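Local coordinates for glycosyltransferase Gtf1 (Streptococcus pneumoniae, PDB 4PQG), which is a glycosyltransferase of the GT-B fold class, carries an extended beta-sheet domain, and is modelled with uridine-5'-diphosphate and 2-acetamido-2-deoxy-beta-D-glucopyranose, at residues 252-266 with 290-302. Sequence-based numbering, arbitrary orientation.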
ATOM      1  N   GLU A 252       3.043 -13.509  -5.707  1.00 19.46           N
ATOM      2  CA  GLU A 252       3.233 -14.645  -6.620  1.00 19.62           C
ATOM      3  C   GLU A 252       3.112 -14.131  -8.059  1.00 19.97           C
ATOM      4  O   GLU A 252       2.277 -13.285  -8.332  1.00 19.21           O
ATOM      5  CB  GLU A 252       2.173 -15.710  -6.332  1.00 20.08           C
ATOM      6  CG  GLU A 252       2.297 -16.998  -7.136  1.00 20.46           C
ATOM      7  CD  GLU A 252       3.620 -17.705  -6.901  1.00 20.42           C
ATOM      8  OE1 GLU A 252       3.649 -18.680  -6.125  1.00 20.88           O
ATOM      9  OE2 GLU A 252       4.649 -17.278  -7.473  1.00 20.39           O
ATOM     10  N   HIS A 253       3.931 -14.634  -8.985  1.00 20.69           N
ATOM     11  CA  HIS A 253       4.153 -13.916 -10.249  1.00 21.09           C
ATOM     12  C   HIS A 253       3.666 -14.645 -11.472  1.00 21.32           C
ATOM     13  O   HIS A 253       3.887 -14.184 -12.602  1.00 21.83           O
ATOM     14  CB  HIS A 253       5.646 -13.636 -10.393  1.00 21.08           C
ATOM     15  CG  HIS A 253       6.451 -14.897 -10.430  1.00 21.55           C
ATOM     16  ND1 HIS A 253       6.932 -15.478  -9.305  1.00 21.22           N
ATOM     17  CD2 HIS A 253       6.748 -15.751 -11.481  1.00 21.09           C
ATOM     18  CE1 HIS A 253       7.536 -16.635  -9.630  1.00 20.79           C
ATOM     19  NE2 HIS A 253       7.422 -16.803 -10.966  1.00 21.26           N
ATOM     20  N   TYR A 254       3.006 -15.780 -11.275  1.00 21.73           N
ATOM     21  CA  TYR A 254       2.448 -16.563 -12.373  1.00 22.36           C
ATOM     22  C   TYR A 254       1.259 -17.369 -11.837  1.00 22.45           C
ATOM     23  O   TYR A 254       1.098 -17.506 -10.624  1.00 22.73           O
ATOM     24  CB  TYR A 254       3.522 -17.490 -12.958  1.00 24.12           C
ATOM     25  CG  TYR A 254       3.728 -18.750 -12.146  1.00 25.85           C
ATOM     26  CD1 TYR A 254       3.280 -19.992 -12.628  1.00 27.33           C
ATOM     27  CD2 TYR A 254       4.324 -18.706 -10.881  1.00 25.89           C
ATOM     28  CE1 TYR A 254       3.443 -21.147 -11.882  1.00 27.72           C
ATOM     29  CE2 TYR A 254       4.475 -19.862 -10.121  1.00 26.97           C
ATOM     30  CZ  TYR A 254       4.037 -21.072 -10.634  1.00 28.19           C
ATOM     31  OH  TYR A 254       4.190 -22.225  -9.907  1.00 30.88           O
ATOM     32  N   SER A 255       0.423 -17.882 -12.732  1.00 23.00           N
ATOM     33  CA  SER A 255      -0.716 -18.698 -12.335  1.00 24.86           C
ATOM     34  C   SER A 255      -0.420 -20.168 -12.556  1.00 25.84           C
ATOM     35  O   SER A 255      -0.287 -20.652 -13.700  1.00 23.63           O
ATOM     36  CB  SER A 255      -1.988 -18.288 -13.066  1.00 27.31           C
ATOM     37  OG  SER A 255      -2.301 -16.939 -12.760  1.00 31.71           O
ATOM     38  N   GLU A 256      -0.296 -20.867 -11.435  1.00 26.51           N
ATOM     39  CA  GLU A 256       0.014 -22.279 -11.450  1.00 29.09           C
ATOM     40  C   GLU A 256      -1.056 -23.082 -12.183  1.00 28.10           C
ATOM     41  O   GLU A 256      -0.726 -23.933 -13.003  1.00 25.66           O
ATOM     42  CB  GLU A 256       0.189 -22.798 -10.029  1.00 32.67           C
ATOM     43  CG  GLU A 256       0.940 -24.109  -9.986  1.00 39.46           C
ATOM     44  CD  GLU A 256       1.174 -24.625  -8.577  1.00 43.06           C
ATOM     45  OE1 GLU A 256       0.610 -24.061  -7.608  1.00 48.56           O
ATOM     46  OE2 GLU A 256       1.936 -25.609  -8.449  1.00 46.73           O
ATOM     47  N   ASN A 257      -2.331 -22.809 -11.905  1.00 27.31           N
ATOM     48  CA  ASN A 257      -3.412 -23.572 -12.557  1.00 30.66           C
ATOM     49  C   ASN A 257      -3.444 -23.446 -14.093  1.00 27.79           C
ATOM     50  O   ASN A 257      -3.846 -24.380 -14.774  1.00 26.28           O
ATOM     51  CB  ASN A 257      -4.789 -23.280 -11.941  1.00 36.17           C
ATOM     52  CG  ASN A 257      -4.953 -21.833 -11.525  1.00 42.98           C
ATOM     53  OD1 ASN A 257      -4.171 -21.311 -10.711  1.00 49.30           O
ATOM     54  ND2 ASN A 257      -5.978 -21.173 -12.065  1.00 44.19           N
ATOM     55  N   ALA A 258      -2.979 -22.317 -14.627  1.00 26.50           N
ATOM     56  CA  ALA A 258      -3.012 -22.088 -16.081  1.00 26.22           C
ATOM     57  C   ALA A 258      -1.734 -22.506 -16.800  1.00 25.95           C
ATOM     58  O   ALA A 258      -1.707 -22.623 -18.021  1.00 26.07           O
ATOM     59  CB  ALA A 258      -3.312 -20.628 -16.375  1.00 24.86           C
ATOM     60  N   THR A 259      -0.672 -22.696 -16.032  1.00 27.00           N
ATOM     61  CA  THR A 259       0.654 -22.966 -16.567  1.00 26.10           C
ATOM     62  C   THR A 259       0.863 -24.476 -16.793  1.00 28.70           C
ATOM     63  O   THR A 259       0.372 -25.304 -16.029  1.00 28.18           O
ATOM     64  CB  THR A 259       1.703 -22.349 -15.615  1.00 25.91           C
ATOM     65  OG1 THR A 259       1.496 -20.927 -15.574  1.00 23.50           O
ATOM     66  CG2 THR A 259       3.141 -22.667 -16.039  1.00 24.71           C
ATOM     67  N   ASN A 260       1.548 -24.817 -17.882  1.00 29.56           N
ATOM     68  CA  ASN A 260       1.967 -26.190 -18.153  1.00 31.32           C
ATOM     69  C   ASN A 260       3.382 -26.182 -18.725  1.00 32.62           C
ATOM     70  O   ASN A 260       4.072 -25.158 -18.656  1.00 31.89           O
ATOM     71  CB  ASN A 260       0.962 -26.915 -19.064  1.00 31.26           C
ATOM     72  CG  ASN A 260       0.892 -26.327 -20.475  1.00 31.87           C
ATOM     73  OD1 ASN A 260       1.876 -25.830 -21.017  1.00 32.05           O
ATOM     74  ND2 ASN A 260      -0.276 -26.412 -21.081  1.00 32.96           N
ATOM     75  N   GLU A 261       3.816 -27.305 -19.293  1.00 35.39           N
ATOM     76  CA  GLU A 261       5.189 -27.440 -19.785  1.00 36.02           C
ATOM     77  C   GLU A 261       5.550 -26.453 -20.896  1.00 35.72           C
ATOM     78  O   GLU A 261       6.694 -25.978 -20.971  1.00 33.97           O
ATOM     79  CB  GLU A 261       5.422 -28.863 -20.282  1.00 41.50           C
ATOM     80  CG  GLU A 261       6.787 -29.413 -19.912  1.00 44.71           C
ATOM     81  CD  GLU A 261       6.901 -29.686 -18.427  1.00 45.95           C
ATOM     82  OE1 GLU A 261       6.172 -30.579 -17.945  1.00 50.46           O
ATOM     83  OE2 GLU A 261       7.701 -29.007 -17.745  1.00 45.76           O
ATOM     84  N   ASP A 262       4.576 -26.133 -21.745  1.00 33.07           N
ATOM     85  CA  ASP A 262       4.833 -25.308 -22.928  1.00 32.53           C
ATOM     86  C   ASP A 262       4.370 -23.854 -22.840  1.00 31.34           C
ATOM     87  O   ASP A 262       4.793 -23.021 -23.646  1.00 28.89           O
ATOM     88  CB  ASP A 262       4.235 -25.980 -24.163  1.00 36.06           C
ATOM     89  CG  ASP A 262       4.856 -27.337 -24.427  1.00 37.09           C
ATOM     90  OD1 ASP A 262       6.099 -27.433 -24.362  1.00 38.94           O
ATOM     91  OD2 ASP A 262       4.110 -28.303 -24.668  1.00 37.81           O
ATOM     92  N   TYR A 263       3.520 -23.565 -21.859  1.00 27.90           N
ATOM     93  CA  TYR A 263       2.866 -22.273 -21.733  1.00 25.18           C
ATOM     94  C   TYR A 263       2.878 -21.792 -20.293  1.00 24.86           C
ATOM     95  O   TYR A 263       2.560 -22.543 -19.372  1.00 24.47           O
ATOM     96  CB  TYR A 263       1.420 -22.391 -22.234  1.00 24.02           C
ATOM     97  CG  TYR A 263       0.519 -21.227 -21.877  1.00 24.30           C
ATOM     98  CD1 TYR A 263       0.534 -20.047 -22.631  1.00 23.57           C
ATOM     99  CD2 TYR A 263      -0.367 -21.313 -20.804  1.00 23.34           C
ATOM    100  CE1 TYR A 263      -0.302 -18.981 -22.311  1.00 23.37           C
ATOM    101  CE2 TYR A 263      -1.202 -20.247 -20.469  1.00 24.44           C
ATOM    102  CZ  TYR A 263      -1.176 -19.085 -21.221  1.00 24.86           C
ATOM    103  OH  TYR A 263      -2.020 -18.034 -20.890  1.00 23.55           O
ATOM    104  N   ILE A 264       3.220 -20.528 -20.104  1.00 24.31           N
ATOM    105  CA  ILE A 264       3.112 -19.913 -18.791  1.00 22.57           C
ATOM    106  C   ILE A 264       2.182 -18.695 -18.845  1.00 22.49           C
ATOM    107  O   ILE A 264       2.208 -17.929 -19.810  1.00 21.59           O
ATOM    108  CB  ILE A 264       4.488 -19.525 -18.215  1.00 22.77           C
ATOM    109  CG1 ILE A 264       4.335 -19.051 -16.767  1.00 22.32           C
ATOM    110  CG2 ILE A 264       5.188 -18.493 -19.093  1.00 23.22           C
ATOM    111  CD1 ILE A 264       5.571 -19.230 -15.911  1.00 24.25           C
ATOM    112  N   LEU A 265       1.360 -18.540 -17.810  1.00 20.77           N
ATOM    113  CA  LEU A 265       0.583 -17.329 -17.641  1.00 20.96           C
ATOM    114  C   LEU A 265       1.158 -16.574 -16.450  1.00 21.52           C
ATOM    115  O   LEU A 265       1.086 -17.055 -15.327  1.00 20.60           O
ATOM    116  CB  LEU A 265      -0.914 -17.641 -17.440  1.00 19.89           C
ATOM    117  CG  LEU A 265      -1.845 -16.490 -16.983  1.00 19.20           C
ATOM    118  CD1 LEU A 265      -1.998 -15.413 -18.063  1.00 19.22           C
ATOM    119  CD2 LEU A 265      -3.215 -17.026 -16.589  1.00 19.26           C
ATOM    120  N   TRP A 266       1.751 -15.409 -16.723  1.00 21.89           N
ATOM    121  CA  TRP A 266       2.265 -14.505 -15.698  1.00 22.37           C
ATOM    122  C   TRP A 266       1.126 -13.843 -14.967  1.00 22.24           C
ATOM    123  O   TRP A 266       0.031 -13.749 -15.511  1.00 22.86           O
ATOM    124  CB  TRP A 266       3.098 -13.402 -16.355  1.00 22.38           C
ATOM    125  CG  TRP A 266       4.297 -13.870 -17.160  1.00 23.28           C
ATOM    126  CD1 TRP A 266       4.578 -13.600 -18.500  1.00 23.82           C
ATOM    127  CD2 TRP A 266       5.428 -14.695 -16.693  1.00 23.41           C
ATOM    128  NE1 TRP A 266       5.758 -14.190 -18.881  1.00 24.49           N
ATOM    129  CE2 TRP A 266       6.323 -14.852 -17.842  1.00 23.43           C
ATOM    130  CE3 TRP A 266       5.770 -15.301 -15.482  1.00 23.50           C
ATOM    131  CZ2 TRP A 266       7.501 -15.583 -17.764  1.00 24.44           C
ATOM    132  CZ3 TRP A 266       6.981 -16.021 -15.413  1.00 24.01           C
ATOM    133  CH2 TRP A 266       7.815 -16.161 -16.528  1.00 24.04           C
ATOM    134  N   GLN A 290      11.375 -17.869  -4.512  1.00 23.33           N
ATOM    135  CA  GLN A 290      10.771 -17.184  -5.661  1.00 22.03           C
ATOM    136  C   GLN A 290      11.839 -16.874  -6.695  1.00 21.56           C
ATOM    137  O   GLN A 290      11.594 -16.974  -7.898  1.00 21.52           O
ATOM    138  CB  GLN A 290      10.025 -15.914  -5.271  1.00 21.24           C
ATOM    139  CG  GLN A 290       9.237 -15.324  -6.443  1.00 20.73           C
ATOM    140  CD  GLN A 290       8.194 -14.315  -6.017  1.00 21.45           C
ATOM    141  OE1 GLN A 290       8.321 -13.667  -4.977  1.00 20.70           O
ATOM    142  NE2 GLN A 290       7.149 -14.177  -6.828  1.00 22.14           N
ATOM    143  N   ASN A 291      13.028 -16.534  -6.208  1.00 21.86           N
ATOM    144  CA  ASN A 291      14.169 -16.272  -7.070  1.00 23.19           C
ATOM    145  C   ASN A 291      14.411 -17.450  -8.015  1.00 23.93           C
ATOM    146  O   ASN A 291      14.421 -17.278  -9.237  1.00 23.62           O
ATOM    147  CB  ASN A 291      15.408 -15.931  -6.223  1.00 23.41           C
ATOM    148  CG  ASN A 291      16.564 -15.391  -7.054  1.00 24.51           C
ATOM    149  OD1 ASN A 291      16.811 -15.844  -8.170  1.00 24.71           O
ATOM    150  ND2 ASN A 291      17.279 -14.421  -6.504  1.00 23.77           N
ATOM    151  N   GLU A 292      14.548 -18.651  -7.449  1.00 25.84           N
ATOM    152  CA  GLU A 292      14.830 -19.859  -8.231  1.00 26.74           C
ATOM    153  C   GLU A 292      13.689 -20.220  -9.186  1.00 25.61           C
ATOM    154  O   GLU A 292      13.926 -20.584 -10.346  1.00 24.51           O
ATOM    155  CB  GLU A 292      15.110 -21.039  -7.294  1.00 31.30           C
ATOM    156  CG  GLU A 292      16.282 -20.803  -6.350  1.00 37.69           C
ATOM    157  CD  GLU A 292      16.309 -21.785  -5.191  1.00 42.74           C
ATOM    158  OE1 GLU A 292      15.879 -22.946  -5.387  1.00 45.42           O
ATOM    159  OE2 GLU A 292      16.760 -21.389  -4.088  1.00 43.94           O
ATOM    160  N   VAL A 293      12.455 -20.122  -8.694  1.00 24.12           N
ATOM    161  CA  VAL A 293      11.267 -20.370  -9.523  1.00 23.57           C
ATOM    162  C   VAL A 293      11.269 -19.468 -10.756  1.00 23.19           C
ATOM    163  O   VAL A 293      11.167 -19.938 -11.889  1.00 23.48           O
ATOM    164  CB  VAL A 293       9.959 -20.177  -8.711  1.00 24.22           C
ATOM    165  CG1 VAL A 293       8.751 -20.083  -9.640  1.00 24.64           C
ATOM    166  CG2 VAL A 293       9.778 -21.322  -7.723  1.00 24.95           C
ATOM    167  N   LEU A 294      11.424 -18.171 -10.528  1.00 23.01           N
ATOM    168  CA  LEU A 294      11.393 -17.205 -11.614  1.00 22.98           C
ATOM    169  C   LEU A 294      12.550 -17.432 -12.584  1.00 24.27           C
ATOM    170  O   LEU A 294      12.349 -17.424 -13.806  1.00 23.98           O
ATOM    171  CB  LEU A 294      11.418 -15.773 -11.068  1.00 22.78           C
ATOM    172  CG  LEU A 294      11.212 -14.607 -12.051  1.00 22.52           C
ATOM    173  CD1 LEU A 294       9.923 -14.746 -12.852  1.00 22.20           C
ATOM    174  CD2 LEU A 294      11.255 -13.279 -11.297  1.00 21.93           C
ATOM    175  N   GLN A 295      13.755 -17.651 -12.049  1.00 25.11           N
ATOM    176  CA  GLN A 295      14.910 -17.910 -12.922  1.00 26.67           C
ATOM    177  C   GLN A 295      14.631 -19.074 -13.881  1.00 26.03           C
ATOM    178  O   GLN A 295      14.792 -18.939 -15.099  1.00 25.96           O
ATOM    179  CB  GLN A 295      16.199 -18.139 -12.119  1.00 27.82           C
ATOM    180  CG  GLN A 295      17.451 -17.957 -12.971  1.00 29.56           C
ATOM    181  CD  GLN A 295      17.743 -16.497 -13.256  1.00 29.50           C
ATOM    182  OE1 GLN A 295      18.074 -15.751 -12.347  1.00 29.17           O
ATOM    183  NE2 GLN A 295      17.624 -16.083 -14.527  1.00 30.08           N
ATOM    184  N   GLU A 296      14.180 -20.197 -13.326  1.00 27.59           N
ATOM    185  CA  GLU A 296      13.799 -21.366 -14.110  1.00 28.83           C
ATOM    186  C   GLU A 296      12.764 -21.029 -15.179  1.00 28.33           C
ATOM    187  O   GLU A 296      12.854 -21.512 -16.314  1.00 27.57           O
ATOM    188  CB  GLU A 296      13.256 -22.488 -13.207  1.00 32.96           C
ATOM    189  CG  GLU A 296      14.289 -23.083 -12.251  1.00 38.79           C
ATOM    190  CD  GLU A 296      13.694 -24.054 -11.227  1.00 43.67           C
ATOM    191  OE1 GLU A 296      12.451 -24.138 -11.102  1.00 43.53           O
ATOM    192  OE2 GLU A 296      14.480 -24.744 -10.532  1.00 46.86           O
ATOM    193  N   GLN A 297      11.764 -20.224 -14.821  1.00 25.89           N
ATOM    194  CA  GLN A 297      10.697 -19.924 -15.777  1.00 25.03           C
ATOM    195  C   GLN A 297      11.186 -19.038 -16.914  1.00 24.21           C
ATOM    196  O   GLN A 297      10.772 -19.215 -18.052  1.00 25.75           O
ATOM    197  CB  GLN A 297       9.466 -19.342 -15.079  1.00 24.24           C
ATOM    198  CG  GLN A 297       8.721 -20.388 -14.258  1.00 23.43           C
ATOM    199  CD  GLN A 297       7.801 -19.779 -13.226  1.00 23.49           C
ATOM    200  OE1 GLN A 297       7.975 -18.633 -12.806  1.00 25.14           O
ATOM    201  NE2 GLN A 297       6.804 -20.539 -12.821  1.00 22.91           N
ATOM    202  N   PHE A 298      12.074 -18.096 -16.604  1.00 24.88           N
ATOM    203  CA  PHE A 298      12.695 -17.291 -17.650  1.00 26.33           C
ATOM    204  C   PHE A 298      13.421 -18.174 -18.669  1.00 27.83           C
ATOM    205  O   PHE A 298      13.283 -17.989 -19.889  1.00 28.12           O
ATOM    206  CB  PHE A 298      13.622 -16.219 -17.045  1.00 25.04           C
ATOM    207  CG  PHE A 298      12.912 -14.913 -16.759  1.00 23.03           C
ATOM    208  CD1 PHE A 298      12.239 -14.233 -17.781  1.00 23.47           C
ATOM    209  CD2 PHE A 298      12.894 -14.382 -15.483  1.00 21.53           C
ATOM    210  CE1 PHE A 298      11.559 -13.047 -17.532  1.00 21.46           C
ATOM    211  CE2 PHE A 298      12.241 -13.196 -15.228  1.00 21.89           C
ATOM    212  CZ  PHE A 298      11.569 -12.525 -16.254  1.00 22.02           C
ATOM    213  N   ALA A 299      14.151 -19.163 -18.159  1.00 29.01           N
ATOM    214  CA  ALA A 299      14.901 -20.096 -19.003  1.00 29.29           C
ATOM    215  C   ALA A 299      13.981 -21.013 -19.792  1.00 30.29           C
ATOM    216  O   ALA A 299      14.239 -21.295 -20.955  1.00 32.03           O
ATOM    217  CB  ALA A 299      15.879 -20.908 -18.161  1.00 29.06           C
ATOM    218  N   LYS A 300      12.899 -21.464 -19.165  1.00 30.25           N
ATOM    219  CA  LYS A 300      11.997 -22.433 -19.791  1.00 30.33           C
ATOM    220  C   LYS A 300      11.047 -21.806 -20.824  1.00 31.57           C
ATOM    221  O   LYS A 300      10.745 -22.415 -21.860  1.00 30.88           O
ATOM    222  CB  LYS A 300      11.202 -23.162 -18.704  1.00 29.78           C
ATOM    223  CG  LYS A 300      10.551 -24.458 -19.147  1.00 32.47           C
ATOM    224  CD  LYS A 300       9.430 -24.845 -18.194  1.00 32.24           C
ATOM    225  CE  LYS A 300       9.320 -26.346 -18.026  1.00 33.96           C
ATOM    226  NZ  LYS A 300       9.052 -27.018 -19.324  1.00 35.59           N
ATOM    227  N   TYR A 301      10.573 -20.594 -20.551  1.00 32.16           N
ATOM    228  CA  TYR A 301       9.498 -20.011 -21.367  1.00 31.41           C
ATOM    229  C   TYR A 301       9.870 -18.807 -22.234  1.00 31.37           C
ATOM    230  O   TYR A 301       9.085 -18.408 -23.105  1.00 31.18           O
ATOM    231  CB  TYR A 301       8.300 -19.645 -20.483  1.00 30.05           C
ATOM    232  CG  TYR A 301       7.721 -20.804 -19.706  1.00 28.95           C
ATOM    233  CD1 TYR A 301       6.858 -21.721 -20.315  1.00 29.37           C
ATOM    234  CD2 TYR A 301       8.015 -20.971 -18.360  1.00 28.43           C
ATOM    235  CE1 TYR A 301       6.318 -22.778 -19.598  1.00 29.17           C
ATOM    236  CE2 TYR A 301       7.474 -22.015 -17.632  1.00 29.70           C
ATOM    237  CZ  TYR A 301       6.630 -22.916 -18.256  1.00 30.30           C
ATOM    238  OH  TYR A 301       6.110 -23.960 -17.538  1.00 29.80           O
ATOM    239  N   THR A 302      11.045 -18.229 -21.993  1.00 30.92           N
ATOM    240  CA  THR A 302      11.443 -16.990 -22.654  1.00 29.35           C
ATOM    241  C   THR A 302      12.864 -17.072 -23.232  1.00 31.55           C
ATOM    242  O   THR A 302      13.615 -18.000 -22.939  1.00 29.77           O
ATOM    243  CB  THR A 302      11.373 -15.768 -21.703  1.00 28.83           C
ATOM    244  OG1 THR A 302      12.606 -15.632 -20.990  1.00 27.59           O
ATOM    245  CG2 THR A 302      10.207 -15.876 -20.702  1.00 27.81           C
TER
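The imidazole of H253 is a bump that fits a hollow on helix 288-301, walled by Q290, V293, L294 and Q297. Both ring nitrogens have partners near the ring plane. Q290 NE2 donates to H253 ND1 at 2.8 Å, nearly straight at 171°. H253 NE2 donates to Q297 OE1 at 2.7 Å, in the carbonyl plane. V293 CG1 fills the edge between them, against CE1. A chi1 of 61° sets the imidazole between backbone N and carbonyl carbon and turns it to the helix.

The Q297 amide wedges in among H253, Y254 and I264. Its NE2 sits over the centre of the Y254 ring, 3.3 Å above the plane, with amide and ring planes 75° apart. I264 CD1 packs against Q297 CD at 3.5 Å, and W266 brings its CZ3 near OE1.

One turn on, I264 covers one face of the Y301 ring, with K300 CG over the other. I264 CB lies 3.6 Å from the ring centroid, almost on the normal, a CH-pi contact. The Y301 hydroxyl donates to N260 O at 2.6 Å. N260 OD1 accepts from D262 N, an Asx turn, and from Y263 N. At the exposed end, K300 NZ grips E261 twice, by a salt bridge to OE2 at 2.9 Å and a hydrogen bond to O.

The loop after strand 244-248 is laid along a helix of the seven-stranded parallel sheet domain. Q290 NE2 also donates to A251 O, which supports its amide orientation. With NE2 donating and ND1 accepting, the imidazole is consistent with a neutral NE2-protonated tautomer, its rotation fixed by two glutamines.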